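PDB 1UKF: 28 kDa product from Pseudomonas syringae pv. phaseolicola, which acts as a papain-like cysteine protease that cleaves itself and is delivered into plant cells, where it can provoke the hypersensitive response. Local coordinates for residues A[23-28]-A[142-147]. Sequence-based numbering, arbitrary orientation.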
loop_
_atom_site.group_PDB
_atom_site.type_symbol
_atom_site.label_atom_id
_atom_site.label_comp_id
_atom_site.label_asym_id
_atom_site.label_seq_id
_atom_site.Cartn_x
_atom_site.Cartn_y
_atom_site.Cartn_z
ATOM N N THR A 23 4.313 1.367 5.389
ATOM C CA THR A 23 5.764 1.256 5.344
ATOM C C THR A 23 6.259 0.377 6.493
ATOM O O THR A 23 7.178 -0.423 6.309
ATOM C CB THR A 23 6.431 2.644 5.391
ATOM O OG1 THR A 23 5.976 3.419 4.272
ATOM C CG2 THR A 23 7.946 2.516 5.300
ATOM N N GLU A 24 5.647 0.504 7.669
ATOM C CA GLU A 24 6.036 -0.331 8.806
ATOM C C GLU A 24 5.759 -1.793 8.440
ATOM O O GLU A 24 6.559 -2.677 8.739
ATOM C CB GLU A 24 5.250 0.076 10.061
ATOM C CG GLU A 24 5.444 -0.824 11.291
ATOM C CD GLU A 24 6.849 -0.789 11.872
ATOM O OE1 GLU A 24 7.667 0.061 11.463
ATOM O OE2 GLU A 24 7.132 -1.621 12.763
ATOM N N TRP A 25 4.635 -2.047 7.775
ATOM C CA TRP A 25 4.311 -3.412 7.368
ATOM C C TRP A 25 5.381 -3.918 6.400
ATOM O O TRP A 25 5.815 -5.065 6.497
ATOM C CB TRP A 25 2.938 -3.469 6.690
ATOM C CG TRP A 25 2.547 -4.859 6.264
ATOM C CD1 TRP A 25 1.938 -5.815 7.030
ATOM C CD2 TRP A 25 2.760 -5.451 4.979
ATOM N NE1 TRP A 25 1.758 -6.964 6.298
ATOM C CE2 TRP A 25 2.253 -6.770 5.035
ATOM C CE3 TRP A 25 3.331 -4.997 3.782
ATOM C CZ2 TRP A 25 2.297 -7.638 3.938
ATOM C CZ3 TRP A 25 3.374 -5.857 2.693
ATOM C CH2 TRP A 25 2.858 -7.163 2.778
ATOM N N LEU A 26 5.808 -3.072 5.464
ATOM C CA LEU A 26 6.833 -3.476 4.508
ATOM C C LEU A 26 8.110 -3.893 5.225
ATOM O O LEU A 26 8.740 -4.887 4.854
ATOM C CB LEU A 26 7.147 -2.338 3.531
ATOM C CG LEU A 26 6.164 -2.121 2.375
ATOM C CD1 LEU A 26 6.551 -0.875 1.589
ATOM C CD2 LEU A 26 6.168 -3.344 1.463
ATOM N N VAL A 27 8.485 -3.140 6.255
ATOM C CA VAL A 27 9.694 -3.442 7.011
ATOM C C VAL A 27 9.643 -4.813 7.676
ATOM O O VAL A 27 10.634 -5.543 7.671
ATOM C CB VAL A 27 9.961 -2.366 8.087
ATOM C CG1 VAL A 27 11.124 -2.791 8.982
ATOM C CG2 VAL A 27 10.276 -1.037 7.415
ATOM N N MET A 28 8.496 -5.181 8.238
ATOM C CA MET A 28 8.404 -6.481 8.893
ATOM C C MET A 28 7.391 -7.441 8.272
ATOM O O MET A 28 6.813 -8.283 8.957
ATOM C CB MET A 28 8.126 -6.296 10.392
ATOM C CG MET A 28 7.187 -5.153 10.747
ATOM S SD MET A 28 5.510 -5.382 10.151
ATOM C CE MET A 28 4.901 -6.588 11.334
ATOM N N GLN A 142 4.173 -16.612 -3.185
ATOM C CA GLN A 142 3.250 -15.953 -2.262
ATOM C C GLN A 142 3.178 -14.427 -2.380
ATOM O O GLN A 142 4.158 -13.727 -2.125
ATOM C CB GLN A 142 3.628 -16.338 -0.827
ATOM C CG GLN A 142 2.820 -15.651 0.265
ATOM C CD GLN A 142 3.300 -16.031 1.653
ATOM O OE1 GLN A 142 4.499 -16.004 1.937
ATOM N NE2 GLN A 142 2.365 -16.383 2.528
ATOM N N PHE A 143 2.007 -13.922 -2.758
ATOM C CA PHE A 143 1.793 -12.482 -2.880
ATOM C C PHE A 143 1.039 -11.995 -1.644
ATOM O O PHE A 143 -0.058 -12.474 -1.351
ATOM C CB PHE A 143 0.985 -12.156 -4.137
ATOM C CG PHE A 143 0.674 -10.693 -4.290
ATOM C CD1 PHE A 143 1.693 -9.770 -4.502
ATOM C CD2 PHE A 143 -0.637 -10.233 -4.193
ATOM C CE1 PHE A 143 1.412 -8.408 -4.613
ATOM C CE2 PHE A 143 -0.926 -8.873 -4.303
ATOM C CZ PHE A 143 0.101 -7.959 -4.514
ATOM N N LYS A 144 1.637 -11.052 -0.921
ATOM C CA LYS A 144 1.036 -10.494 0.291
ATOM C C LYS A 144 0.646 -9.039 0.058
ATOM O O LYS A 144 1.416 -8.277 -0.521
ATOM C CB LYS A 144 2.029 -10.532 1.457
ATOM C CG LYS A 144 2.556 -11.898 1.857
ATOM C CD LYS A 144 3.558 -11.738 2.997
ATOM C CE LYS A 144 4.096 -13.073 3.484
ATOM N NZ LYS A 144 5.097 -12.880 4.569
ATOM N N LEU A 145 -0.538 -8.655 0.523
ATOM C CA LEU A 145 -0.994 -7.281 0.378
ATOM C C LEU A 145 -1.605 -6.811 1.689
ATOM O O LEU A 145 -2.407 -7.516 2.304
ATOM C CB LEU A 145 -2.012 -7.164 -0.762
ATOM C CG LEU A 145 -2.515 -5.745 -1.052
ATOM C CD1 LEU A 145 -2.866 -5.619 -2.523
ATOM C CD2 LEU A 145 -3.713 -5.416 -0.169
ATOM N N PHE A 146 -1.210 -5.620 2.119
ATOM C CA PHE A 146 -1.714 -5.040 3.357
ATOM C C PHE A 146 -2.393 -3.706 3.095
ATOM O O PHE A 146 -1.806 -2.803 2.490
ATOM C CB PHE A 146 -0.564 -4.843 4.358
ATOM C CG PHE A 146 -0.911 -3.945 5.526
ATOM C CD1 PHE A 146 -1.871 -4.324 6.461
ATOM C CD2 PHE A 146 -0.272 -2.721 5.686
ATOM C CE1 PHE A 146 -2.186 -3.493 7.536
ATOM C CE2 PHE A 146 -0.581 -1.885 6.758
ATOM C CZ PHE A 146 -1.539 -2.275 7.682
ATOM N N ASP A 147 -3.641 -3.596 3.534
ATOM C CA ASP A 147 -4.397 -2.355 3.408
ATOM C C ASP A 147 -4.718 -1.967 4.850
ATOM O O ASP A 147 -5.451 -2.678 5.533
ATOM C CB ASP A 147 -5.699 -2.578 2.645
ATOM C CG ASP A 147 -6.503 -1.301 2.486
ATOM O OD1 ASP A 147 -6.382 -0.408 3.350
ATOM O OD2 ASP A 147 -7.266 -1.192 1.500
#
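W25 reaches from helix 18-27 to strand 142-147 and lies against F146 and K144. Start at its CB, which meets the phenyl ring of F146 at CD2, 3.4 Å away. With CG anti to the backbone N (chi1 -179°), the indole is sent out towards the strand, and CG of W25 lies 3.6 Å from both CD2 and CB of F146. CD1 lies above the root of the phenyl ring, nearest to CG of F146. At the fused bond, CD2 and CE2 of W25 lie under F146 CB, on the same face. This methylene stands over the face of the five-membered ring, 3.4 Å from its centroid and 10° off the normal, a close CH-pi contact. The phenyl ring runs back the opposite way as an offset stack, its plane turned 19° from the five-membered ring and the centroids 4.6 Å apart.

The helix begins with the active-site C18, and the strand also carries the active-site D147, hydrogen-bonded to the third member of the triad, H132. W25 thus packs the cysteine's helix onto the antiparallel sheet, as expected of a papain-like fold.

NE1, also beneath F146 CB, hydrogen-bonds to E152 on the adjoining strand 151-156, which helps hold the rotation of the indole. CZ2 and CH2 at the far rim run up to K144 CB, which lies level with the rim of the indole, 3.7 Å from CH2. Beyond CG the lysine chain then runs off, extended, carrying NZ to a salt bridge with E139 and a hydrogen bond to S29 O.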